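Local coordinates for protein FeeM (Uncultured bacterium, PDB 2G0B) that is an N-acyl amino acid synthase that probably transfers a long acyl chain from an acyl carrier protein to the amino group of tyrosine, at residues R22-T27 / Q99-H104; Q32-D37 / V168-I173; V59-I64 / T105-V110; A95-F100 / L139-N144. All blocks are in the same frame, centred on the assembly; numbering follows the deposited sequence.

Interaction 1. Residues R22-T27 / Q99-H104; sequences RRIVRT and QFAMDH. With NLT (N-dodecanoyl-L-tyrosine), chain I.
Val25 sits at the heart of this contact, where helix 15-31 lies across strand 94-102. Its CG2 branch, anti to the carbonyl carbon, meets the methyl of Ala101 at 3.8 Å (CG2 to CB), while CG1, anti to the backbone N, swings the other way and touches the carboxamide of Gln99, 3.5 Å from NE2. The Gln99 chain is bent at chi2 (-87°), and the two side chains cross at about a right angle. Next to Val25 in the helix, Ile24 brings CG2 against the strand backbone, 3.8 Å from Asp103 N, and also against Ala101 CB. No hydrogen bond joins the two segments. This is helix-on-sheet packing in a GNAT-type acyltransferase fold, helix and strand axes passing 7.4 Å apart at 80°. On its other side the strand serves the bound N-dodecanoyl-L-tyrosine: Gln99 N donates to carboxylate atom O at 3.1 Å, nearly straight, and Phe100 N makes a weak bond to the acyl carbonyl OL at 3.3 Å. Gln99 has positive phi (55°), a break in the extended strand conformation that is consistent with two successive N-H groups turning to the same ligand. Further out, Phe40 and Leu44 of helix 38-44 and Tyr29 pack on the Gln99 side chain, and Phe124 meets the ring of Phe100. Tyr29 OH adds another hydrogen bond to the ligand, and Asp103 OD1 pairs with Thr105 OG1.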
# COMPACT_ATOMS: atom_id res chain seq x y z
N ARG A 22 10.43 7.98 -2.63
CA ARG A 22 9.66 9.20 -2.39
C ARG A 22 9.46 10.02 -3.66
O ARG A 22 8.44 10.67 -3.82
CB ARG A 22 10.34 10.05 -1.32
CG ARG A 22 9.39 10.99 -0.60
CD ARG A 22 10.06 11.92 0.38
NE ARG A 22 10.95 11.19 1.27
CZ ARG A 22 12.25 11.39 1.36
NH1 ARG A 22 12.84 12.32 0.63
NH2 ARG A 22 12.98 10.65 2.19
N ARG A 23 10.45 9.98 -4.54
CA ARG A 23 10.40 10.68 -5.82
C ARG A 23 9.36 10.10 -6.76
O ARG A 23 8.68 10.85 -7.47
CB ARG A 23 11.75 10.64 -6.48
CG ARG A 23 12.27 11.97 -6.79
CD ARG A 23 12.21 12.35 -8.23
NE ARG A 23 12.68 13.72 -8.39
CZ ARG A 23 13.47 14.15 -9.37
NH1 ARG A 23 13.86 13.32 -10.32
NH2 ARG A 23 13.85 15.42 -9.40
N ILE A 24 9.25 8.78 -6.78
CA ILE A 24 8.24 8.12 -7.58
C ILE A 24 6.87 8.53 -7.06
O ILE A 24 6.04 9.00 -7.83
CB ILE A 24 8.42 6.59 -7.58
CG1 ILE A 24 9.69 6.22 -8.32
CG2 ILE A 24 7.25 5.91 -8.27
CD1 ILE A 24 10.29 4.95 -7.87
N VAL A 25 6.69 8.45 -5.73
CA VAL A 25 5.42 8.82 -5.09
C VAL A 25 5.05 10.26 -5.38
O VAL A 25 3.92 10.56 -5.73
CB VAL A 25 5.44 8.56 -3.57
CG1 VAL A 25 4.11 8.94 -2.94
CG2 VAL A 25 5.73 7.10 -3.28
N ARG A 26 6.04 11.14 -5.31
CA ARG A 26 5.84 12.56 -5.58
C ARG A 26 5.39 12.83 -7.01
O ARG A 26 4.45 13.58 -7.24
CB ARG A 26 7.12 13.32 -5.29
CG ARG A 26 6.96 14.81 -5.32
CD ARG A 26 8.23 15.54 -5.59
NE ARG A 26 8.68 16.28 -4.42
CZ ARG A 26 9.95 16.63 -4.19
NH1 ARG A 26 10.90 16.28 -5.06
NH2 ARG A 26 10.27 17.33 -3.09
N THR A 27 6.06 12.20 -7.97
CA THR A 27 5.78 12.42 -9.39
C THR A 27 4.43 11.83 -9.79
O THR A 27 3.65 12.47 -10.50
CB THR A 27 6.92 11.84 -10.23
OG1 THR A 27 8.14 12.49 -9.87
CG2 THR A 27 6.76 12.22 -11.70
N GLN A 99 1.53 4.57 0.45
CA GLN A 99 2.52 5.11 -0.51
C GLN A 99 2.86 4.14 -1.67
O GLN A 99 4.02 3.99 -2.05
CB GLN A 99 3.80 5.61 0.18
CG GLN A 99 3.59 6.72 1.21
CD GLN A 99 3.61 8.12 0.60
OE1 GLN A 99 2.56 8.68 0.27
NE2 GLN A 99 4.79 8.71 0.51
N PHE A 100 1.83 3.49 -2.19
CA PHE A 100 1.96 2.64 -3.35
C PHE A 100 2.00 3.51 -4.61
O PHE A 100 1.09 4.31 -4.85
CB PHE A 100 0.80 1.65 -3.41
CG PHE A 100 0.72 0.87 -4.69
CD1 PHE A 100 1.84 0.23 -5.20
CD2 PHE A 100 -0.47 0.75 -5.38
CE1 PHE A 100 1.77 -0.48 -6.37
CE2 PHE A 100 -0.55 0.04 -6.55
CZ PHE A 100 0.57 -0.58 -7.04
N ALA A 101 3.07 3.37 -5.38
CA ALA A 101 3.27 4.17 -6.58
C ALA A 101 4.15 3.44 -7.56
O ALA A 101 5.06 2.73 -7.17
CB ALA A 101 3.88 5.53 -6.23
N MET A 102 3.82 3.59 -8.85
CA MET A 102 4.62 3.04 -9.94
C MET A 102 4.86 4.16 -10.92
O MET A 102 3.98 4.98 -11.16
CB MET A 102 3.86 1.91 -10.66
CG MET A 102 3.25 0.83 -9.77
SD MET A 102 4.24 -0.63 -9.73
CE MET A 102 4.05 -1.25 -11.39
N ASP A 103 6.06 4.20 -11.50
CA ASP A 103 6.37 5.18 -12.54
C ASP A 103 6.18 4.53 -13.92
O ASP A 103 6.98 3.68 -14.33
CB ASP A 103 7.81 5.69 -12.38
CG ASP A 103 8.15 6.85 -13.32
OD1 ASP A 103 7.25 7.36 -14.03
OD2 ASP A 103 9.30 7.33 -13.41
N HIS A 104 5.13 4.96 -14.63
CA HIS A 104 4.75 4.36 -15.92
C HIS A 104 5.78 4.57 -17.04
O HIS A 104 5.77 3.83 -18.04
CB HIS A 104 3.34 4.85 -16.36
CG HIS A 104 3.36 6.14 -17.14
ND1 HIS A 104 3.26 7.37 -16.53
CD2 HIS A 104 3.48 6.38 -18.47
CE1 HIS A 104 3.31 8.32 -17.46
NE2 HIS A 104 3.45 7.74 -18.64
N NLT I . -3.24 4.98 -0.94
C1 NLT I . -2.58 3.97 -1.51
OL NLT I . -1.44 4.07 -1.97
C2 NLT I . -3.33 2.65 -1.59
C3 NLT I . -2.46 1.44 -1.21
C4 NLT I . -3.01 0.14 -1.80
C5 NLT I . -2.13 -1.06 -1.44
C6 NLT I . -2.81 -2.40 -1.69
C7 NLT I . -2.07 -3.55 -1.00
C8 NLT I . -2.44 -4.90 -1.61
C9 NLT I . -1.78 -6.09 -0.91
C10 NLT I . -2.79 -7.23 -0.81
C11 NLT I . -2.30 -8.44 -0.02
C12 NLT I . -3.26 -9.62 -0.23
CA NLT I . -2.74 6.36 -0.87
CB NLT I . -3.78 7.25 -0.19
CG NLT I . -4.77 7.81 -1.18
CD2 NLT I . -4.33 8.60 -2.24
CE2 NLT I . -5.25 9.11 -3.15
CZ NLT I . -6.59 8.85 -2.99
CE1 NLT I . -7.03 8.05 -1.94
CD1 NLT I . -6.12 7.54 -1.03
OH NLT I . -7.46 9.34 -3.86
C NLT I . -1.48 6.48 -0.07
O NLT I . -1.35 5.74 0.94
O2 NLT I . -0.60 7.30 -0.42

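Interaction 2. Residues Q32-D37 / V168-I173; sequences QGYAID and VNAPAI. With NLT (N-dodecanoyl-L-tyrosine), chain I.
Tyr34 and Val168 form the dense half of this contact, lying side by side and pointing the same way, both in contact with the tyrosyl ring of the bound product. The CG1 of Val168, anti to its backbone N, touches both Tyr34 and the ligand, 3.5 Å from Tyr34 CB and equally close to ligand CE2. The Tyr34 ring is covered on both faces: Gln32 CB stands over the centre of one, and ligand CE2 lies 3.5 Å above the plane of the other, offset toward the rim. Ala170 CB meets Tyr34 CD2 at 3.8 Å, and Ala172 CB reaches ligand CE1 from further along the strand. Behind this apolar wall a single backbone bond ties loop to loop, Ala35 N to Val168 O at 2.8 Å, straight at the hydrogen (175°) although the donor stands 36° out of the carbonyl plane. The solvent side is looser: Ala35 CB and Asn169 CB approach only to 4.3 Å, and Gly33, where helix 15-31 has ended, barely touches. Asn169 and Ala170, both facing Tyr165, make a G1 beta bulge as strand 170-178 begins in this GNAT-type fold. Tyr29 meets Tyr34 edge-to-face. The ligand phenol OH gives its proton to Pro171 O at 2.8 Å; since a peptide carbonyl can only accept, the pocket is consistent with recognition of a neutral tyrosine hydroxyl.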
# COMPACT_ATOMS: atom_id res chain seq x y z
N GLN A 32 -1.46 12.71 -11.03
CA GLN A 32 -2.85 12.37 -10.80
C GLN A 32 -3.59 13.46 -10.03
O GLN A 32 -4.80 13.36 -9.79
CB GLN A 32 -2.97 11.02 -10.09
CG GLN A 32 -3.03 9.85 -11.03
CD GLN A 32 -2.78 8.51 -10.34
OE1 GLN A 32 -3.63 7.61 -10.39
NE2 GLN A 32 -1.61 8.37 -9.68
N GLY A 33 -2.86 14.52 -9.67
CA GLY A 33 -3.45 15.66 -9.00
C GLY A 33 -3.69 15.48 -7.50
O GLY A 33 -4.54 16.16 -6.92
N TYR A 34 -2.96 14.54 -6.90
CA TYR A 34 -3.00 14.35 -5.45
C TYR A 34 -2.00 15.29 -4.79
O TYR A 34 -0.95 15.58 -5.36
CB TYR A 34 -2.61 12.92 -5.09
CG TYR A 34 -3.47 11.83 -5.70
CD1 TYR A 34 -2.97 10.53 -5.82
CD2 TYR A 34 -4.78 12.07 -6.14
CE1 TYR A 34 -3.73 9.51 -6.36
CE2 TYR A 34 -5.55 11.05 -6.69
CZ TYR A 34 -5.01 9.77 -6.79
OH TYR A 34 -5.72 8.74 -7.34
N ALA A 35 -2.32 15.75 -3.59
CA ALA A 35 -1.41 16.62 -2.84
C ALA A 35 -0.36 15.80 -2.08
O ALA A 35 -0.66 14.75 -1.53
CB ALA A 35 -2.18 17.51 -1.90
N ILE A 36 0.88 16.29 -2.07
CA ILE A 36 1.93 15.63 -1.30
C ILE A 36 2.11 16.28 0.07
O ILE A 36 2.43 17.46 0.19
CB ILE A 36 3.27 15.57 -2.09
CG1 ILE A 36 3.48 16.84 -2.92
CG2 ILE A 36 3.27 14.38 -3.01
CD1 ILE A 36 4.98 17.22 -3.15
N ASP A 37 1.85 15.48 1.10
CA ASP A 37 1.89 15.91 2.48
C ASP A 37 3.12 15.32 3.14
O ASP A 37 3.49 14.16 2.89
CB ASP A 37 0.65 15.41 3.20
CG ASP A 37 0.37 16.15 4.48
OD1 ASP A 37 1.26 16.16 5.37
OD2 ASP A 37 -0.71 16.73 4.71
N VAL A 168 -4.49 14.02 1.15
CA VAL A 168 -4.22 13.84 -0.26
C VAL A 168 -5.02 14.81 -1.16
O VAL A 168 -4.69 14.99 -2.33
CB VAL A 168 -4.49 12.38 -0.68
CG1 VAL A 168 -4.00 12.14 -2.03
CG2 VAL A 168 -3.78 11.44 0.26
N ASN A 169 -6.02 15.48 -0.56
CA ASN A 169 -7.03 16.26 -1.31
C ASN A 169 -7.62 15.47 -2.48
O ASN A 169 -7.56 15.90 -3.64
CB ASN A 169 -6.52 17.64 -1.74
CG ASN A 169 -7.65 18.67 -1.87
OD1 ASN A 169 -8.20 19.15 -0.86
ND2 ASN A 169 -8.02 19.00 -3.10
N ALA A 170 -8.14 14.29 -2.16
CA ALA A 170 -8.75 13.40 -3.12
C ALA A 170 -9.75 12.50 -2.37
O ALA A 170 -9.64 12.35 -1.15
CB ALA A 170 -7.69 12.58 -3.81
N PRO A 171 -10.74 11.94 -3.08
CA PRO A 171 -11.70 11.02 -2.46
C PRO A 171 -11.04 9.71 -2.05
O PRO A 171 -10.04 9.32 -2.66
CB PRO A 171 -12.71 10.74 -3.58
CG PRO A 171 -12.50 11.82 -4.56
CD PRO A 171 -11.06 12.18 -4.50
N ALA A 172 -11.59 9.04 -1.03
CA ALA A 172 -11.06 7.75 -0.57
C ALA A 172 -12.13 6.87 0.07
O ALA A 172 -13.03 7.38 0.74
CB ALA A 172 -9.90 7.97 0.41
N ILE A 173 -12.04 5.55 -0.15
CA ILE A 173 -12.77 4.58 0.68
C ILE A 173 -11.78 3.73 1.45
O ILE A 173 -10.65 3.53 1.00
CB ILE A 173 -13.74 3.65 -0.15
CG1 ILE A 173 -13.03 2.97 -1.28
CG2 ILE A 173 -14.86 4.44 -0.77
CD1 ILE A 173 -13.55 3.46 -2.63
N NLT I . -3.24 4.98 -0.94
C1 NLT I . -2.58 3.97 -1.51
OL NLT I . -1.44 4.07 -1.97
C2 NLT I . -3.33 2.65 -1.59
C3 NLT I . -2.46 1.44 -1.21
C4 NLT I . -3.01 0.14 -1.80
C5 NLT I . -2.13 -1.06 -1.44
C6 NLT I . -2.81 -2.40 -1.69
C7 NLT I . -2.07 -3.55 -1.00
C8 NLT I . -2.44 -4.90 -1.61
C9 NLT I . -1.78 -6.09 -0.91
C10 NLT I . -2.79 -7.23 -0.81
C11 NLT I . -2.30 -8.44 -0.02
C12 NLT I . -3.26 -9.62 -0.23
CA NLT I . -2.74 6.36 -0.87
CB NLT I . -3.78 7.25 -0.19
CG NLT I . -4.77 7.81 -1.18
CD2 NLT I . -4.33 8.60 -2.24
CE2 NLT I . -5.25 9.11 -3.15
CZ NLT I . -6.59 8.85 -2.99
CE1 NLT I . -7.03 8.05 -1.94
CD1 NLT I . -6.12 7.54 -1.03
OH NLT I . -7.46 9.34 -3.86
C NLT I . -1.48 6.48 -0.07
O NLT I . -1.35 5.74 0.94
O2 NLT I . -0.60 7.30 -0.42

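Interaction 3. Residues V59-I64 / T105-V110; sequences VLYGTI and TLYEAV
Both tyrosines hold CG in the crowded position between backbone N and carbonyl carbon, Tyr61 with chi1 at 73° and Tyr107 at 79°, and this folds each ring back beside its own main chain and toward the other. The CB of Tyr107 then stands over one face of the Tyr61 ring, a CH-pi contact 3.9 Å from the ring centroid and offset toward the CD1-CE1 rim. The rings themselves are near parallel (planes at 26°) but slid so far apart, with centroids at 5.1 Å, that they barely overlap. Strand 59-68 is the third strand of the GNAT-type sheet, and Tyr61 and Gly62 both face Leu54 in a classic beta bulge; the loop following strand 94-102 closes over that point. Leu106 lies alongside, CB to Tyr61 CB at 3.7 Å, and its CD1 rests on the main chain 3.4 Å from Leu60 O. Toward solvent the packing thins to Val59 CG2 and Leu106 CD2 at 4.4 Å. Both phenols find partners beyond the contact: Tyr61 OH bonds to Lys7 NZ and Tyr107 OH to Glu119 OE1. Met102 packs against both tyrosines, and Asn56 ND2 bonds to Leu106 O, tying the loop to strand 49-56.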
# COMPACT_ATOMS: atom_id res chain seq x y z
N VAL A 59 17.11 -0.07 -11.83
CA VAL A 59 16.46 1.23 -11.65
C VAL A 59 15.11 1.04 -11.02
O VAL A 59 14.36 0.14 -11.39
CB VAL A 59 16.42 2.15 -12.92
CG1 VAL A 59 17.58 1.87 -13.84
CG2 VAL A 59 15.12 2.03 -13.66
N LEU A 60 14.83 1.84 -10.00
CA LEU A 60 13.62 1.72 -9.22
C LEU A 60 12.48 2.33 -9.96
O LEU A 60 12.56 3.48 -10.40
CB LEU A 60 13.80 2.41 -7.87
CG LEU A 60 12.67 2.32 -6.84
CD1 LEU A 60 12.60 0.95 -6.25
CD2 LEU A 60 12.90 3.33 -5.76
N TYR A 61 11.40 1.57 -10.13
CA TYR A 61 10.23 2.08 -10.83
C TYR A 61 8.95 2.04 -10.03
O TYR A 61 7.98 2.70 -10.38
CB TYR A 61 10.07 1.43 -12.21
CG TYR A 61 9.60 -0.01 -12.25
CD1 TYR A 61 8.24 -0.33 -12.37
CD2 TYR A 61 10.52 -1.06 -12.26
CE1 TYR A 61 7.81 -1.65 -12.45
CE2 TYR A 61 10.11 -2.39 -12.34
CZ TYR A 61 8.75 -2.68 -12.45
OH TYR A 61 8.32 -3.98 -12.52
N GLY A 62 8.94 1.29 -8.94
CA GLY A 62 7.74 1.13 -8.15
C GLY A 62 8.04 0.92 -6.70
O GLY A 62 9.07 0.38 -6.36
N THR A 63 7.13 1.35 -5.85
CA THR A 63 7.34 1.26 -4.41
C THR A 63 6.04 1.08 -3.65
O THR A 63 4.97 1.47 -4.12
CB THR A 63 8.10 2.50 -3.90
OG1 THR A 63 8.11 2.49 -2.47
CG2 THR A 63 7.36 3.79 -4.23
N ILE A 64 6.13 0.44 -2.49
CA ILE A 64 5.00 0.28 -1.58
C ILE A 64 5.52 0.21 -0.15
O ILE A 64 6.57 -0.36 0.10
CB ILE A 64 4.12 -0.98 -1.95
CG1 ILE A 64 2.73 -0.89 -1.32
CG2 ILE A 64 4.80 -2.29 -1.55
CD1 ILE A 64 1.68 -1.73 -2.01
N THR A 105 6.65 5.56 -16.88
CA THR A 105 7.67 5.85 -17.89
C THR A 105 8.83 4.87 -17.83
O THR A 105 9.47 4.61 -18.84
CB THR A 105 8.18 7.31 -17.78
OG1 THR A 105 8.69 7.53 -16.46
CG2 THR A 105 7.04 8.30 -17.89
N LEU A 106 9.08 4.32 -16.64
CA LEU A 106 10.23 3.45 -16.42
C LEU A 106 9.92 1.97 -16.60
O LEU A 106 10.80 1.13 -16.47
CB LEU A 106 10.83 3.67 -15.04
CG LEU A 106 11.43 5.03 -14.72
CD1 LEU A 106 11.67 5.15 -13.22
CD2 LEU A 106 12.72 5.24 -15.49
N TYR A 107 8.65 1.64 -16.84
CA TYR A 107 8.30 0.26 -17.16
C TYR A 107 7.37 0.14 -18.31
O TYR A 107 6.35 0.85 -18.40
CB TYR A 107 7.79 -0.52 -15.94
CG TYR A 107 6.34 -0.27 -15.53
CD1 TYR A 107 5.97 0.92 -14.91
CD2 TYR A 107 5.37 -1.26 -15.69
CE1 TYR A 107 4.66 1.13 -14.48
CE2 TYR A 107 4.04 -1.05 -15.26
CZ TYR A 107 3.70 0.16 -14.67
OH TYR A 107 2.40 0.39 -14.24
N GLU A 108 7.76 -0.73 -19.24
CA GLU A 108 6.94 -1.07 -20.38
C GLU A 108 5.64 -1.69 -19.83
O GLU A 108 5.59 -2.88 -19.50
CB GLU A 108 7.71 -2.03 -21.30
CG GLU A 108 8.85 -1.34 -22.11
CD GLU A 108 10.20 -1.17 -21.35
OE1 GLU A 108 10.30 -1.52 -20.14
OE2 GLU A 108 11.18 -0.68 -21.97
N ALA A 109 4.63 -0.84 -19.66
CA ALA A 109 3.41 -1.19 -18.95
C ALA A 109 2.47 -2.02 -19.80
O ALA A 109 2.70 -2.21 -21.00
CB ALA A 109 2.69 0.07 -18.45
N VAL A 110 1.40 -2.51 -19.17
CA VAL A 110 0.30 -3.13 -19.89
C VAL A 110 -0.50 -2.04 -20.61
O VAL A 110 -0.97 -2.24 -21.73
CB VAL A 110 -0.60 -3.98 -18.93
CG1 VAL A 110 -2.08 -3.69 -19.12
CG2 VAL A 110 -0.30 -5.47 -19.10

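Interaction 4. Residues A95-F100 / L139-N144; sequences AEVVQF and LCISIN. With NLT (N-dodecanoyl-L-tyrosine), chain I.
Strands 94-102 and 138-143 pair in parallel only at their beginnings, Cys140 N to Ala95 O at 2.8 Å and Val97 N to Cys140 O at 3.0 Å, before their axes diverge at 39°. This is the V-shaped splay between the fourth and fifth strands of the GNAT fold, and the product's amide lies in the opening. There Ser142 O, which has no hydrogen-bond partner on segment 95-100, accepts the ligand N-H at 2.9 Å in an almost straight bond. At the closed end of the fork, Val97 CG2 packs on Leu139 CG at 3.7 Å. Its other branch, CG1, anti to the backbone N, turns to the dodecanoyl chain near C5, and Ile141 CG2 meets that same carbon at 3.8 Å, so the acyl tail leaves along a hydrophobic groove that Ile143 CG2 extends to C2. On the face holding Glu96 and Cys140, the glutamate has CG anti to the backbone N (chi1 162°) and is extended beyond it, and Ser142 OG donates to its OE1 at 3.3 Å, while OE2 takes the N-H of Met76. At the far end Asn144, CG anti to the backbone N, sends ND2 to the ligand phenol OH, a donated hydrogen bond of 2.7 Å.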
# COMPACT_ATOMS: atom_id res chain seq x y z
N ALA A 95 -2.31 -2.81 10.44
CA ALA A 95 -1.26 -2.20 9.66
C ALA A 95 -1.86 -1.60 8.42
O ALA A 95 -2.79 -2.17 7.84
CB ALA A 95 -0.21 -3.21 9.29
N GLU A 96 -1.38 -0.43 8.03
CA GLU A 96 -1.90 0.22 6.84
C GLU A 96 -0.88 0.15 5.73
O GLU A 96 0.29 0.48 5.94
CB GLU A 96 -2.29 1.67 7.15
CG GLU A 96 -2.43 2.53 5.90
CD GLU A 96 -3.31 3.77 6.09
OE1 GLU A 96 -3.93 4.21 5.09
OE2 GLU A 96 -3.36 4.32 7.22
N VAL A 97 -1.30 -0.34 4.57
CA VAL A 97 -0.45 -0.35 3.39
C VAL A 97 -0.59 1.00 2.70
O VAL A 97 -1.69 1.44 2.35
CB VAL A 97 -0.82 -1.48 2.42
CG1 VAL A 97 0.24 -1.63 1.39
CG2 VAL A 97 -0.99 -2.78 3.17
N VAL A 98 0.55 1.63 2.46
CA VAL A 98 0.58 3.05 2.16
C VAL A 98 1.67 3.40 1.10
O VAL A 98 2.59 2.60 0.87
CB VAL A 98 0.76 3.81 3.50
CG1 VAL A 98 2.11 4.49 3.60
CG2 VAL A 98 -0.36 4.74 3.75
N GLN A 99 1.53 4.57 0.45
CA GLN A 99 2.52 5.11 -0.51
C GLN A 99 2.86 4.14 -1.67
O GLN A 99 4.02 3.99 -2.05
CB GLN A 99 3.80 5.61 0.18
CG GLN A 99 3.59 6.72 1.21
CD GLN A 99 3.61 8.12 0.60
OE1 GLN A 99 2.56 8.68 0.27
NE2 GLN A 99 4.79 8.71 0.51
N PHE A 100 1.83 3.49 -2.19
CA PHE A 100 1.96 2.64 -3.35
C PHE A 100 2.00 3.51 -4.61
O PHE A 100 1.09 4.31 -4.85
CB PHE A 100 0.80 1.65 -3.41
CG PHE A 100 0.72 0.87 -4.69
CD1 PHE A 100 1.84 0.23 -5.20
CD2 PHE A 100 -0.47 0.75 -5.38
CE1 PHE A 100 1.77 -0.48 -6.37
CE2 PHE A 100 -0.55 0.04 -6.55
CZ PHE A 100 0.57 -0.58 -7.04
N LEU A 139 -5.15 -5.94 7.50
CA LEU A 139 -4.38 -5.11 6.59
C LEU A 139 -5.31 -4.05 6.01
O LEU A 139 -6.20 -4.36 5.24
CB LEU A 139 -3.81 -5.98 5.48
CG LEU A 139 -2.41 -5.72 4.96
CD1 LEU A 139 -1.47 -5.36 6.07
CD2 LEU A 139 -1.92 -6.95 4.26
N CYS A 140 -5.09 -2.79 6.37
CA CYS A 140 -5.99 -1.71 5.96
C CYS A 140 -5.47 -0.87 4.78
O CYS A 140 -4.26 -0.68 4.63
CB CYS A 140 -6.29 -0.81 7.14
SG CYS A 140 -6.78 -1.68 8.65
N ILE A 141 -6.38 -0.39 3.94
CA ILE A 141 -6.02 0.46 2.79
C ILE A 141 -7.02 1.58 2.59
O ILE A 141 -8.23 1.39 2.72
CB ILE A 141 -5.88 -0.37 1.44
CG1 ILE A 141 -7.10 -1.26 1.20
CG2 ILE A 141 -4.58 -1.16 1.41
CD1 ILE A 141 -7.19 -1.80 -0.20
N SER A 142 -6.51 2.77 2.28
CA SER A 142 -7.38 3.85 1.84
C SER A 142 -7.00 4.18 0.42
O SER A 142 -5.87 4.58 0.14
CB SER A 142 -7.26 5.06 2.76
OG SER A 142 -5.92 5.49 2.84
N ILE A 143 -7.94 3.97 -0.48
CA ILE A 143 -7.67 3.95 -1.91
C ILE A 143 -8.57 4.91 -2.68
O ILE A 143 -9.70 5.20 -2.28
CB ILE A 143 -7.88 2.52 -2.45
CG1 ILE A 143 -9.12 1.88 -1.81
CG2 ILE A 143 -6.69 1.67 -2.17
CD1 ILE A 143 -10.05 1.28 -2.80
N ASN A 144 -8.06 5.38 -3.81
CA ASN A 144 -8.87 6.15 -4.73
C ASN A 144 -10.00 5.27 -5.27
O ASN A 144 -9.74 4.13 -5.65
CB ASN A 144 -8.02 6.66 -5.87
CG ASN A 144 -8.71 7.71 -6.67
OD1 ASN A 144 -9.53 7.40 -7.53
ND2 ASN A 144 -8.43 8.97 -6.37
N NLT I . -3.24 4.98 -0.94
C1 NLT I . -2.58 3.97 -1.51
OL NLT I . -1.44 4.07 -1.97
C2 NLT I . -3.33 2.65 -1.59
C3 NLT I . -2.46 1.44 -1.21
C4 NLT I . -3.01 0.14 -1.80
C5 NLT I . -2.13 -1.06 -1.44
C6 NLT I . -2.81 -2.40 -1.69
C7 NLT I . -2.07 -3.55 -1.00
C8 NLT I . -2.44 -4.90 -1.61
C9 NLT I . -1.78 -6.09 -0.91
C10 NLT I . -2.79 -7.23 -0.81
C11 NLT I . -2.30 -8.44 -0.02
C12 NLT I . -3.26 -9.62 -0.23
CA NLT I . -2.74 6.36 -0.87
CB NLT I . -3.78 7.25 -0.19
CG NLT I . -4.77 7.81 -1.18
CD2 NLT I . -4.33 8.60 -2.24
CE2 NLT I . -5.25 9.11 -3.15
CZ NLT I . -6.59 8.85 -2.99
CE1 NLT I . -7.03 8.05 -1.94
CD1 NLT I . -6.12 7.54 -1.03
OH NLT I . -7.46 9.34 -3.86
C NLT I . -1.48 6.48 -0.07
O NLT I . -1.35 5.74 0.94
O2 NLT I . -0.60 7.30 -0.42

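From the N terminus, helix 15-31 supplies the first partner of interaction 1, the loop after it opens interaction 2, strand 59-68 opens interaction 3, and strand 94-102 opens interaction 4. That last strand then closes interaction 1, the loop beyond it closes interaction 3, strand 138-143 closes interaction 4, and strand 170-178 closes interaction 2. Interactions 3 and 4 thus nest inside the long loop of interaction 2, while 1 crosses 2 and 3, and 3 crosses 4. Interactions 1 and 4 share Gln99 and Phe100. Probable backbone hydrogen bonds, Asp103 N to Tyr61 O and Ile143 N to Ile173 O, join neighbouring strands, and interactions 1, 2 and 4 converge on the ligand.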